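Local coordinates for PHOX (Pseudomonas fluorescens, PDB 4A9V), which is an alkaline phosphatase that hydrolyses phosphate monoesters, with a complex iron-calcium cofactor catalysing the phosphotransfer, at residues L11-I16 with M511-P516; F297-V302 with H370-A375; Y325-D330 with G343-L348; N473-P478 with G519-F524. All blocks are in the same frame, centred on the assembly; numbering follows the deposited sequence. Where two conformers were deposited one is given.

Interaction 1. Residues L11-I16 with M511-P516; sequences LGFDSI and MLCADP
Two apolar side chains from the N-terminal loop come down on C513 from different sides. L11 reaches with its two methyl groups. Its CG stands anti to the carbonyl carbon (chi1 -59°), so the branch points at the strand. CD2 meets the thiol, 3.5 Å from C513 SG. The other methyl is set farther along the chain, with L11 CD1 4.3 Å from D515 CB. F13 approaches differently. Its CG lies in the crowded position between the backbone N and the carbonyl carbon (chi1 63°), and the ring presents an edge. C513 CB lies near the ring plane, 3.7 Å from F13 CZ. C513 thus splits the work: CB faces the phenyl edge and SG faces the leucine methyl. The sulfur is turned anti to the backbone N (chi1 -166°), toward L11. No hydrogen bond crosses between the two segments, and all the touching residues are buried. Around them, F13 also packs edge-to-face against F524, and D515 OD2 is hydrogen-bonded to S8 OG. The contact seats an N-terminal loop on strand 510-514, the third strand of a four-stranded antiparallel sheet, as in a blade of a beta-propeller.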
loop_
_atom_site.group_PDB
_atom_site.type_symbol
_atom_site.label_atom_id
_atom_site.label_comp_id
_atom_site.label_asym_id
_atom_site.label_seq_id
_atom_site.Cartn_x
_atom_site.Cartn_y
_atom_site.Cartn_z
ATOM N N LEU A 11 24.598 3.919 6.155
ATOM C CA LEU A 11 23.856 5.010 6.770
ATOM C C LEU A 11 24.737 6.254 6.895
ATOM O O LEU A 11 25.665 6.287 7.705
ATOM C CB LEU A 11 23.308 4.581 8.131
ATOM C CG LEU A 11 22.375 3.361 8.096
ATOM C CD1 LEU A 11 21.929 2.994 9.500
ATOM C CD2 LEU A 11 21.171 3.594 7.192
ATOM N N GLY A 12 24.506 7.227 6.016
ATOM C CA GLY A 12 25.442 8.332 5.839
ATOM C C GLY A 12 25.060 9.612 6.564
ATOM O O GLY A 12 25.780 10.606 6.475
ATOM N N PHE A 13 23.948 9.587 7.295
ATOM C CA PHE A 13 23.431 10.764 7.993
ATOM C C PHE A 13 23.237 10.440 9.476
ATOM O O PHE A 13 23.115 9.278 9.854
ATOM C CB PHE A 13 22.102 11.201 7.373
ATOM C CG PHE A 13 21.005 10.178 7.507
ATOM C CD1 PHE A 13 20.912 9.104 6.627
ATOM C CD2 PHE A 13 20.170 10.194 8.608
ATOM C CE1 PHE A 13 19.995 8.088 6.842
ATOM C CE2 PHE A 13 19.260 9.176 8.830
ATOM C CZ PHE A 13 19.188 8.111 7.957
ATOM N N ASP A 14 23.215 11.481 10.305
ATOM C CA ASP A 14 22.954 11.334 11.734
ATOM C C ASP A 14 21.459 11.272 11.998
ATOM O O ASP A 14 20.690 12.072 11.467
ATOM C CB ASP A 14 23.541 12.515 12.508
ATOM C CG ASP A 14 25.050 12.475 12.578
ATOM O OD1 ASP A 14 25.634 11.467 12.131
ATOM O OD2 ASP A 14 25.626 13.338 13.272
ATOM N N SER A 15 21.050 10.335 12.844
ATOM C CA SER A 15 19.654 10.181 13.208
ATOM C C SER A 15 19.093 11.489 13.771
ATOM O O SER A 15 19.699 12.102 14.652
ATOM C CB SER A 15 19.542 9.069 14.247
ATOM O OG SER A 15 18.188 8.742 14.482
ATOM N N ILE A 16 17.959 11.933 13.233
ATOM C CA ILE A 16 17.370 13.211 13.617
ATOM C C ILE A 16 16.424 13.020 14.799
ATOM O O ILE A 16 15.921 11.918 15.028
ATOM C CB ILE A 16 16.631 13.896 12.444
ATOM C CG1 ILE A 16 15.336 13.169 12.064
ATOM C CG2 ILE A 16 17.552 14.001 11.236
ATOM C CD1 ILE A 16 14.453 13.993 11.148
ATOM N N MET A 511 10.019 8.785 8.700
ATOM C CA MET A 511 10.717 7.829 7.870
ATOM C C MET A 511 12.086 7.586 8.471
ATOM O O MET A 511 12.772 8.525 8.885
ATOM C CB MET A 511 10.833 8.340 6.426
ATOM C CG MET A 511 11.523 7.365 5.475
ATOM S SD MET A 511 11.228 7.711 3.729
ATOM C CE MET A 511 12.065 9.279 3.558
ATOM N N LEU A 512 12.478 6.319 8.500
ATOM C CA LEU A 512 13.762 5.896 9.026
ATOM C C LEU A 512 14.514 5.106 7.962
ATOM O O LEU A 512 13.958 4.750 6.922
ATOM C CB LEU A 512 13.573 5.041 10.293
ATOM C CG LEU A 512 12.672 5.670 11.368
ATOM C CD1 LEU A 512 11.256 5.113 11.324
ATOM C CD2 LEU A 512 13.271 5.512 12.763
ATOM N N CYS A 513 15.797 4.899 8.205
ATOM C CA CYS A 513 16.640 4.152 7.297
ATOM C C CYS A 513 17.404 3.105 8.089
ATOM O O CYS A 513 17.912 3.387 9.171
ATOM C CB CYS A 513 17.617 5.097 6.599
ATOM S SG CYS A 513 18.441 4.381 5.159
ATOM N N ALA A 514 17.496 1.905 7.530
ATOM C CA ALA A 514 18.080 0.767 8.222
ATOM C C ALA A 514 19.142 0.082 7.369
ATOM O O ALA A 514 19.037 0.025 6.135
ATOM C CB ALA A 514 17.000 -0.230 8.607
ATOM N N ASP A 515 20.112 -0.508 8.059
ATOM C CA ASP A 515 21.133 -1.364 7.465
ATOM C C ASP A 515 20.735 -2.825 7.683
ATOM O O ASP A 515 20.698 -3.293 8.819
ATOM C CB ASP A 515 22.472 -1.070 8.153
ATOM C CG ASP A 515 23.630 -1.820 7.542
ATOM O OD1 ASP A 515 23.452 -2.991 7.167
ATOM O OD2 ASP A 515 24.731 -1.240 7.457
ATOM N N PRO A 516 20.364 -3.530 6.606
ATOM C CA PRO A 516 19.888 -4.899 6.766
ATOM C C PRO A 516 20.873 -5.835 7.462
ATOM O O PRO A 516 20.459 -6.749 8.182
ATOM C CB PRO A 516 19.641 -5.344 5.323
ATOM C CG PRO A 516 19.269 -4.086 4.621
ATOM C CD PRO A 516 20.165 -3.040 5.230
#

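Interaction 2. Residues F297-V302 with H370-A375; sequences FIYKFV and HARLAA
In this beta-propeller protein, helix 371-377 packs against the side of strand 296-303 that carries F297 and Y299. The two short axes cross at 103° and come no closer than 11.1 Å, so long aromatic side chains have to bridge the gap. The tight part is at A375. Its methyl presses obliquely on the phenyl ring, with A375 CB only 3.3 Å from F297 CD2. The next ring atom is nearly as near, F297 CE2 at 3.5 Å from A375 CB. Y299 makes the looser part. Its CG is anti to the carbonyl carbon (chi1 -62°), and the ring sends the hydroxyl out to the helix. There the contacts are longer: Y299 OH is 3.6 Å from R372 CA and 3.7 Å from A375 CB. The hydroxyl makes no hydrogen bond to the helix segment. On the far side of the helix, L373 points away from the strand and is partly exposed. R372 gives the strand little more than its backbone and CG. Its extended chain takes the guanidinium off to salt bridges with D291 and E293. The Y299 ring is also stacked on F270. At the edge of the F297 ring, near its plane, sits the carbonyl oxygen of R372, 3.8 Å from F297 CE2.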
loop_
_atom_site.group_PDB
_atom_site.type_symbol
_atom_site.label_atom_id
_atom_site.label_comp_id
_atom_site.label_asym_id
_atom_site.label_seq_id
_atom_site.Cartn_x
_atom_site.Cartn_y
_atom_site.Cartn_z
ATOM N N PHE A 297 -3.443 -12.760 6.362
ATOM C CA PHE A 297 -2.328 -13.568 5.894
ATOM C C PHE A 297 -1.386 -12.842 4.927
ATOM O O PHE A 297 -1.669 -11.743 4.427
ATOM C CB PHE A 297 -2.848 -14.841 5.228
ATOM C CG PHE A 297 -3.866 -15.590 6.053
ATOM C CD1 PHE A 297 -3.603 -15.907 7.375
ATOM C CD2 PHE A 297 -5.063 -16.020 5.492
ATOM C CE1 PHE A 297 -4.496 -16.663 8.110
ATOM C CE2 PHE A 297 -5.982 -16.739 6.243
ATOM C CZ PHE A 297 -5.701 -17.046 7.558
ATOM N N ILE A 298 -0.260 -13.502 4.656
ATOM C CA ILE A 298 0.705 -13.107 3.631
ATOM C C ILE A 298 0.664 -14.127 2.493
ATOM O O ILE A 298 0.664 -15.335 2.726
ATOM C CB ILE A 298 2.125 -13.033 4.229
ATOM C CG1 ILE A 298 2.191 -11.932 5.292
ATOM C CG2 ILE A 298 3.160 -12.796 3.135
ATOM C CD1 ILE A 298 3.424 -11.985 6.165
ATOM N N TYR A 299 0.641 -13.612 1.266
ATOM C CA TYR A 299 0.440 -14.401 0.051
ATOM C C TYR A 299 1.618 -14.239 -0.920
ATOM O O TYR A 299 2.417 -13.305 -0.820
ATOM C CB TYR A 299 -0.857 -13.985 -0.658
ATOM C CG TYR A 299 -2.115 -14.200 0.151
ATOM C CD1 TYR A 299 -2.500 -13.294 1.136
ATOM C CD2 TYR A 299 -2.974 -15.255 -0.132
ATOM C CE1 TYR A 299 -3.672 -13.470 1.852
ATOM C CE2 TYR A 299 -4.162 -15.418 0.559
ATOM C CZ TYR A 299 -4.502 -14.534 1.551
ATOM O OH TYR A 299 -5.691 -14.729 2.216
ATOM N N LYS A 300 1.680 -15.131 -1.903
ATOM C CA LYS A 300 2.735 -15.141 -2.916
ATOM C C LYS A 300 2.151 -15.719 -4.200
ATOM O O LYS A 300 1.651 -16.838 -4.203
ATOM C CB LYS A 300 3.900 -16.005 -2.435
ATOM C CG LYS A 300 5.024 -16.217 -3.427
ATOM C CD LYS A 300 5.908 -17.353 -2.926
ATOM C CE LYS A 300 7.130 -17.599 -3.793
ATOM N NZ LYS A 300 7.879 -18.790 -3.302
ATOM N N PHE A 301 2.259 -14.975 -5.290
ATOM C CA PHE A 301 1.859 -15.470 -6.600
ATOM C C PHE A 301 3.107 -15.761 -7.418
ATOM O O PHE A 301 4.051 -14.972 -7.424
ATOM C CB PHE A 301 1.012 -14.421 -7.321
ATOM C CG PHE A 301 0.635 -14.813 -8.725
ATOM C CD1 PHE A 301 -0.415 -15.685 -8.964
ATOM C CD2 PHE A 301 1.352 -14.325 -9.805
ATOM C CE1 PHE A 301 -0.726 -16.076 -10.254
ATOM C CE2 PHE A 301 1.009 -14.675 -11.096
ATOM C CZ PHE A 301 -0.034 -15.552 -11.323
ATOM N N VAL A 302 3.102 -16.893 -8.111
ATOM C CA VAL A 302 4.187 -17.235 -9.030
ATOM C C VAL A 302 3.603 -17.519 -10.408
ATOM O O VAL A 302 2.706 -18.345 -10.543
ATOM C CB VAL A 302 4.974 -18.470 -8.553
ATOM C CG1 VAL A 302 6.126 -18.753 -9.502
ATOM C CG2 VAL A 302 5.465 -18.272 -7.122
ATOM N N HIS A 370 -12.650 -15.749 -2.920
ATOM C CA HIS A 370 -12.701 -15.990 -1.482
ATOM C C HIS A 370 -11.385 -16.516 -0.972
ATOM O O HIS A 370 -11.335 -17.394 -0.107
ATOM C CB HIS A 370 -13.837 -16.952 -1.164
ATOM C CG HIS A 370 -15.187 -16.393 -1.501
ATOM N ND1 HIS A 370 -16.249 -17.166 -1.796
ATOM C CD2 HIS A 370 -15.635 -15.077 -1.542
ATOM C CE1 HIS A 370 -17.318 -16.382 -2.031
ATOM N NE2 HIS A 370 -16.938 -15.104 -1.884
ATOM N N ALA A 371 -10.299 -15.874 -1.388
ATOM C CA ALA A 371 -8.961 -16.320 -1.028
ATOM C C ALA A 371 -8.760 -16.391 0.487
ATOM O O ALA A 371 -8.067 -17.281 0.968
ATOM C CB ALA A 371 -7.924 -15.424 -1.666
ATOM N N ARG A 372 -9.341 -15.458 1.241
ATOM C CA ARG A 372 -9.193 -15.490 2.693
ATOM C C ARG A 372 -9.706 -16.817 3.247
ATOM O O ARG A 372 -9.118 -17.384 4.170
ATOM C CB ARG A 372 -9.969 -14.342 3.339
ATOM C CG ARG A 372 -9.306 -12.981 3.224
ATOM C CD ARG A 372 -10.072 -11.933 4.012
ATOM N NE ARG A 372 -9.318 -10.701 4.123
ATOM C CZ ARG A 372 -9.686 -9.664 4.858
ATOM N NH1 ARG A 372 -10.861 -9.650 5.479
ATOM N NH2 ARG A 372 -8.851 -8.652 5.002
ATOM N N LEU A 373 -10.877 -17.238 2.781
ATOM C CA LEU A 373 -11.495 -18.464 3.263
ATOM C C LEU A 373 -10.668 -19.676 2.868
ATOM O O LEU A 373 -10.528 -20.613 3.639
ATOM C CB LEU A 373 -12.918 -18.599 2.720
ATOM C CG LEU A 373 -13.910 -17.608 3.321
ATOM C CD1 LEU A 373 -15.277 -17.802 2.685
ATOM C CD2 LEU A 373 -14.011 -17.783 4.828
ATOM N N ALA A 374 -10.143 -19.674 1.648
ATOM C CA ALA A 374 -9.326 -20.791 1.187
ATOM C C ALA A 374 -8.041 -20.887 2.015
ATOM O O ALA A 374 -7.606 -21.979 2.391
ATOM C CB ALA A 374 -9.006 -20.636 -0.294
ATOM N N ALA A 375 -7.441 -19.740 2.321
ATOM C CA ALA A 375 -6.218 -19.711 3.106
ATOM C C ALA A 375 -6.454 -20.214 4.539
ATOM O O ALA A 375 -5.592 -20.866 5.125
ATOM C CB ALA A 375 -5.644 -18.303 3.113
#

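Interaction 3. Residues Y325-D330 with G343-L348; sequences YVARFD and GQWIEL
R328 leaves its strand with CG anti to the backbone N (chi1 -170°) and lies side by side with Q344. Its CB meets two neighbours at once, Q344 CG and I346 CD1. The chain then runs out extended and bends about the CG-CD bond (chi3 -65°). R328 CD passes 4.0 Å from Q344 NE2. NE comes next, 3.7 Å from I346 CD1. At the tip, that same methyl lies over one face of the guanidinium, with R328 NH2 3.6 Å away from I346 CD1. R328 NH1 stays beside the amide of Q344. The charged end is held by backbone: NE bonds to G379 O and NH2 to V378 O. Below these side chains runs an antiparallel beta hairpin, strands 322-329 and 340-347, within a sheet of the propeller. Pairs V326-I346 and R328-Q344 are hydrogen-bonded in both directions. The straightest of these four bonds is R328 N to Q344 O, 2.9 Å long with an angle of 168° at the hydrogen. The other face carries Y325, A327 and W345. The six-membered end of the indole meets A327 obliquely, with W345 CZ3 3.5 Å from A327 CB. Y325 crosses W345 at about a right angle, and its ring spreads along E347, with Y325 CD2 3.6 Å from E347 N. An alanine in place of Y325 would probably uncover the backbone and CB of E347 and loosen the packing beside W345. K300, from strand 296-303 beyond 322-329, makes a cation-pi contact with W345.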
loop_
_atom_site.group_PDB
_atom_site.type_symbol
_atom_site.label_atom_id
_atom_site.label_comp_id
_atom_site.label_asym_id
_atom_site.label_seq_id
_atom_site.Cartn_x
_atom_site.Cartn_y
_atom_site.Cartn_z
ATOM N N TYR A 325 -0.136 -18.784 -3.454
ATOM C CA TYR A 325 0.222 -19.451 -2.208
ATOM C C TYR A 325 -0.074 -18.532 -1.033
ATOM O O TYR A 325 -0.119 -17.313 -1.177
ATOM C CB TYR A 325 1.717 -19.770 -2.194
ATOM C CG TYR A 325 2.184 -20.671 -3.312
ATOM C CD1 TYR A 325 2.580 -20.149 -4.540
ATOM C CD2 TYR A 325 2.338 -22.032 -3.105
ATOM C CE1 TYR A 325 3.063 -20.969 -5.544
ATOM C CE2 TYR A 325 2.803 -22.862 -4.104
ATOM C CZ TYR A 325 3.147 -22.328 -5.327
ATOM O OH TYR A 325 3.592 -23.151 -6.337
ATOM N N VAL A 326 -0.132 -19.126 0.153
ATOM C CA VAL A 326 -0.259 -18.381 1.397
ATOM C C VAL A 326 0.739 -18.941 2.415
ATOM O O VAL A 326 1.116 -20.111 2.340
ATOM C CB VAL A 326 -1.710 -18.435 1.921
ATOM C CG1 VAL A 326 -2.076 -19.833 2.406
ATOM C CG2 VAL A 326 -1.930 -17.388 3.005
ATOM N N ALA A 327 1.216 -18.091 3.321
ATOM C CA ALA A 327 2.297 -18.453 4.229
ATOM C C ALA A 327 1.812 -19.106 5.517
ATOM O O ALA A 327 0.843 -18.651 6.141
ATOM C CB ALA A 327 3.138 -17.230 4.564
ATOM N N ARG A 328 2.615 -20.060 5.987
ATOM C CA ARG A 328 2.582 -20.519 7.370
ATOM C C ARG A 328 3.975 -20.322 7.966
ATOM O O ARG A 328 4.976 -20.504 7.281
ATOM C CB ARG A 328 2.168 -21.996 7.443
ATOM C CG ARG A 328 1.887 -22.484 8.856
ATOM C CD ARG A 328 1.646 -23.983 8.923
ATOM N NE ARG A 328 0.434 -24.378 8.220
ATOM C CZ ARG A 328 0.115 -25.639 7.954
ATOM N NH1 ARG A 328 0.959 -26.608 8.268
ATOM N NH2 ARG A 328 -1.005 -25.927 7.309
ATOM N N PHE A 329 4.031 -19.832 9.198
ATOM C CA PHE A 329 5.289 -19.607 9.903
ATOM C C PHE A 329 5.300 -20.492 11.133
ATOM O O PHE A 329 4.303 -20.536 11.866
ATOM C CB PHE A 329 5.394 -18.152 10.360
ATOM C CG PHE A 329 5.396 -17.152 9.236
ATOM C CD1 PHE A 329 4.199 -16.662 8.733
ATOM C CD2 PHE A 329 6.580 -16.690 8.683
ATOM C CE1 PHE A 329 4.178 -15.777 7.672
ATOM C CE2 PHE A 329 6.558 -15.798 7.621
ATOM C CZ PHE A 329 5.355 -15.382 7.083
ATOM N N ASP A 330 6.422 -21.156 11.394
ATOM C CA ASP A 330 6.549 -21.949 12.604
ATOM C C ASP A 330 6.792 -21.081 13.832
ATOM O O ASP A 330 6.746 -19.856 13.768
ATOM C CB ASP A 330 7.609 -23.055 12.437
ATOM C CG ASP A 330 9.053 -22.552 12.512
ATOM O OD1 ASP A 330 9.315 -21.395 12.905
ATOM O OD2 ASP A 330 9.944 -23.381 12.234
ATOM N N GLY A 343 9.407 -21.283 7.654
ATOM C CA GLY A 343 8.033 -21.219 7.200
ATOM C C GLY A 343 7.886 -21.843 5.831
ATOM O O GLY A 343 8.846 -22.376 5.262
ATOM N N GLN A 344 6.665 -21.797 5.316
ATOM C CA GLN A 344 6.346 -22.441 4.060
ATOM C C GLN A 344 5.235 -21.716 3.329
ATOM O O GLN A 344 4.439 -20.984 3.925
ATOM C CB GLN A 344 5.933 -23.894 4.287
ATOM C CG GLN A 344 4.668 -24.040 5.098
ATOM C CD GLN A 344 4.348 -25.476 5.431
ATOM O OE1 GLN A 344 3.993 -26.261 4.553
ATOM N NE2 GLN A 344 4.407 -25.811 6.713
ATOM N N TRP A 345 5.191 -21.962 2.025
ATOM C CA TRP A 345 4.121 -21.515 1.142
ATOM C C TRP A 345 3.209 -22.670 0.824
ATOM O O TRP A 345 3.681 -23.752 0.438
ATOM C CB TRP A 345 4.733 -20.981 -0.154
ATOM C CG TRP A 345 5.557 -19.743 0.053
ATOM C CD1 TRP A 345 6.937 -19.622 -0.012
ATOM C CD2 TRP A 345 5.072 -18.454 0.524
ATOM N NE1 TRP A 345 7.330 -18.359 0.338
ATOM C CE2 TRP A 345 6.246 -17.609 0.671
ATOM C CE3 TRP A 345 3.817 -17.904 0.730
ATOM C CZ2 TRP A 345 6.149 -16.292 1.094
ATOM C CZ3 TRP A 345 3.733 -16.580 1.151
ATOM C CH2 TRP A 345 4.873 -15.789 1.311
ATOM N N ILE A 346 1.904 -22.437 0.922
ATOM C CA ILE A 346 0.900 -23.471 0.726
ATOM C C ILE A 346 -0.043 -23.032 -0.391
ATOM O O ILE A 346 -0.561 -21.925 -0.380
ATOM C CB ILE A 346 0.091 -23.711 2.018
ATOM C CG1 ILE A 346 1.023 -24.070 3.176
ATOM C CG2 ILE A 346 -0.950 -24.796 1.796
ATOM C CD1 ILE A 346 0.344 -24.114 4.524
ATOM N N GLU A 347 -0.231 -23.907 -1.370
ATOM C CA GLU A 347 -0.959 -23.595 -2.592
ATOM C C GLU A 347 -2.464 -23.419 -2.356
ATOM O O GLU A 347 -3.103 -24.250 -1.704
ATOM C CB GLU A 347 -0.721 -24.761 -3.547
ATOM C CG GLU A 347 -1.220 -24.608 -4.957
ATOM C CD GLU A 347 -0.875 -25.825 -5.793
ATOM O OE1 GLU A 347 0.123 -26.512 -5.467
ATOM O OE2 GLU A 347 -1.388 -25.894 -6.911
ATOM N N LEU A 348 -3.042 -22.394 -2.976
ATOM C CA LEU A 348 -4.479 -22.192 -2.994
ATOM C C LEU A 348 -5.009 -22.579 -4.368
ATOM O O LEU A 348 -5.112 -21.756 -5.285
ATOM C CB LEU A 348 -4.807 -20.735 -2.672
ATOM C CG LEU A 348 -4.264 -20.243 -1.329
ATOM C CD1 LEU A 348 -4.679 -18.800 -1.097
ATOM C CD2 LEU A 348 -4.719 -21.129 -0.180
#

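Interaction 4. Residues N473-P478 with G519-F524; sequences NMFNSP and GEIRRF
N473 ND2 is gripped by two carbonyl oxygens, those of I521 and N468. The bond to the strand is nearly straight, N473 ND2 to I521 O at 3.0 Å with 169° at the hydrogen. The acceptor lies in the amide plane of N473, but the nitrogen stands above the carbonyl plane of I521. The other end of the amide is used too, since T470 N donates to N473 OD1. These bonds fix the rotation of the side chain. R523 answers from the strand. Its chain bends at chi3 (-64°), and R523 NH2 points from the guanidinium edge to M474 O, 2.8 Å away. NH1 binds both Q472 O and I16 O, and NE binds Q510 OE1. An alanine in place of R523 would lose all of these bonds, and would probably leave the carbonyls of Q472 and M474 less well held and the loop less firmly fixed. Apolar contact is slight, F475 CE1 being 4.3 Å from I521 CG2. The loop 473-477 leads into strand 478-483, the first of the propeller sheet that 521-526 closes in sequence. Side chains thus tie the last strand of that sheet to the loop just before the calcium ligand D479.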
loop_
_atom_site.group_PDB
_atom_site.type_symbol
_atom_site.label_atom_id
_atom_site.label_comp_id
_atom_site.label_asym_id
_atom_site.label_seq_id
_atom_site.Cartn_x
_atom_site.Cartn_y
_atom_site.Cartn_z
ATOM N N ASN A 473 15.832 6.577 18.581
ATOM C CA ASN A 473 15.337 6.265 17.235
ATOM C C ASN A 473 13.936 5.664 17.193
ATOM O O ASN A 473 13.444 5.314 16.122
ATOM C CB ASN A 473 16.310 5.350 16.482
ATOM C CG ASN A 473 16.264 3.912 16.966
ATOM O OD1 ASN A 473 15.522 3.582 17.883
ATOM N ND2 ASN A 473 17.110 3.062 16.390
ATOM N N MET A 474 13.267 5.598 18.335
ATOM C CA MET A 474 12.064 4.789 18.430
ATOM C C MET A 474 10.901 5.352 17.613
ATOM O O MET A 474 10.739 6.564 17.443
ATOM C CB MET A 474 11.658 4.592 19.886
ATOM C CG MET A 474 11.463 5.880 20.650
ATOM S SD MET A 474 10.964 5.529 22.339
ATOM C CE MET A 474 10.749 7.199 22.946
ATOM N N PHE A 475 10.048 4.432 17.174
ATOM C CA PHE A 475 8.919 4.721 16.295
ATOM C C PHE A 475 7.840 3.663 16.528
ATOM O O PHE A 475 8.074 2.666 17.211
ATOM C CB PHE A 475 9.374 4.704 14.830
ATOM C CG PHE A 475 9.942 3.382 14.385
ATOM C CD1 PHE A 475 11.289 3.083 14.578
ATOM C CD2 PHE A 475 9.123 2.421 13.802
ATOM C CE1 PHE A 475 11.799 1.857 14.182
ATOM C CE2 PHE A 475 9.634 1.188 13.427
ATOM C CZ PHE A 475 10.970 0.901 13.629
ATOM N N ASN A 476 6.665 3.862 15.954
ATOM C CA ASN A 476 5.635 2.834 16.036
ATOM C C ASN A 476 4.905 2.662 14.720
ATOM O O ASN A 476 4.840 3.591 13.903
ATOM C CB ASN A 476 4.655 3.107 17.188
ATOM C CG ASN A 476 3.635 4.174 16.858
ATOM O OD1 ASN A 476 2.506 3.872 16.461
ATOM N ND2 ASN A 476 4.006 5.439 17.079
ATOM N N SER A 477 4.390 1.453 14.511
ATOM C CA SER A 477 3.539 1.125 13.376
ATOM C C SER A 477 4.248 1.366 12.040
ATOM O O SER A 477 3.747 2.083 11.171
ATOM C CB SER A 477 2.235 1.915 13.441
ATOM O OG SER A 477 1.561 1.689 14.669
ATOM N N PRO A 478 5.380 0.688 11.825
ATOM C CA PRO A 478 5.961 0.702 10.487
ATOM C C PRO A 478 4.956 0.151 9.475
ATOM O O PRO A 478 4.169 -0.743 9.790
ATOM C CB PRO A 478 7.172 -0.222 10.627
ATOM C CG PRO A 478 6.763 -1.190 11.692
ATOM C CD PRO A 478 5.948 -0.381 12.667
ATOM N N GLY A 519 21.377 -4.275 11.378
ATOM C CA GLY A 519 20.176 -3.988 12.132
ATOM C C GLY A 519 20.028 -2.544 12.570
ATOM O O GLY A 519 19.000 -2.187 13.136
ATOM N N GLU A 520 21.043 -1.716 12.323
ATOM C CA GLU A 520 21.001 -0.336 12.786
ATOM C C GLU A 520 19.892 0.442 12.078
ATOM O O GLU A 520 19.738 0.345 10.856
ATOM C CB GLU A 520 22.350 0.354 12.566
ATOM C CG GLU A 520 22.396 1.752 13.161
ATOM C CD GLU A 520 23.735 2.449 13.013
ATOM O OE1 GLU A 520 24.662 1.889 12.385
ATOM O OE2 GLU A 520 23.825 3.611 13.465
ATOM N N ILE A 521 19.189 1.280 12.838
ATOM C CA ILE A 521 18.109 2.123 12.330
ATOM C C ILE A 521 18.344 3.567 12.765
ATOM O O ILE A 521 18.612 3.822 13.945
ATOM C CB ILE A 521 16.740 1.645 12.865
ATOM C CG1 ILE A 521 16.467 0.212 12.398
ATOM C CG2 ILE A 521 15.636 2.577 12.401
ATOM C CD1 ILE A 521 15.341 -0.483 13.139
ATOM N N ARG A 522 18.258 4.499 11.818
ATOM C CA ARG A 522 18.358 5.932 12.098
ATOM C C ARG A 522 17.131 6.664 11.570
ATOM O O ARG A 522 16.664 6.396 10.463
ATOM C CB ARG A 522 19.623 6.517 11.462
ATOM C CG ARG A 522 20.907 5.927 12.011
ATOM C CD ARG A 522 22.135 6.602 11.433
ATOM N NE ARG A 522 23.322 5.893 11.874
ATOM C CZ ARG A 522 24.564 6.271 11.628
ATOM N NH1 ARG A 522 24.801 7.369 10.935
ATOM N NH2 ARG A 522 25.564 5.510 12.035
ATOM N N ARG A 523 16.619 7.618 12.339
ATOM C CA ARG A 523 15.503 8.444 11.893
ATOM C C ARG A 523 15.983 9.472 10.881
ATOM O O ARG A 523 16.982 10.163 11.115
ATOM C CB ARG A 523 14.833 9.142 13.081
ATOM C CG ARG A 523 13.517 9.802 12.718
ATOM C CD ARG A 523 12.866 10.504 13.900
ATOM N NE ARG A 523 12.493 9.576 14.962
ATOM C CZ ARG A 523 13.126 9.454 16.126
ATOM N NH1 ARG A 523 14.193 10.191 16.410
ATOM N NH2 ARG A 523 12.646 8.638 17.052
ATOM N N PHE A 524 15.276 9.560 9.756
ATOM C CA PHE A 524 15.683 10.397 8.628
ATOM C C PHE A 524 14.772 11.613 8.432
ATOM O O PHE A 524 15.266 12.690 8.104
ATOM C CB PHE A 524 15.727 9.555 7.346
ATOM C CG PHE A 524 16.043 10.345 6.108
ATOM C CD1 PHE A 524 17.346 10.669 5.785
ATOM C CD2 PHE A 524 15.034 10.730 5.242
ATOM C CE1 PHE A 524 17.626 11.417 4.655
ATOM C CE2 PHE A 524 15.314 11.447 4.094
ATOM C CZ PHE A 524 16.616 11.770 3.786
#

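The four contacts form two pairs on the propeller. Interactions 1 and 4 have centres 8 Å apart and lie on neighbouring strands of one sheet, 510-514 and 521-526 respectively. They touch directly: F13 O of interaction 1 is 2.8 Å from R522 NH1 of interaction 4, a probable hydrogen bond. Interactions 2 and 3 have centres 9 Å apart and share another sheet, where K300 O lies 2.7 Å from Y325 N. Centres of the two pairs are 29 to 34 Å apart. Interactions 2 and 4 are the ones nearer the cofactor. The R372 side chain is about 10 Å from the mu-oxo-diiron group, and the F475 side chain about 12 Å from a calcium ion. Interactions 1 and 3 lie away from the metal sites.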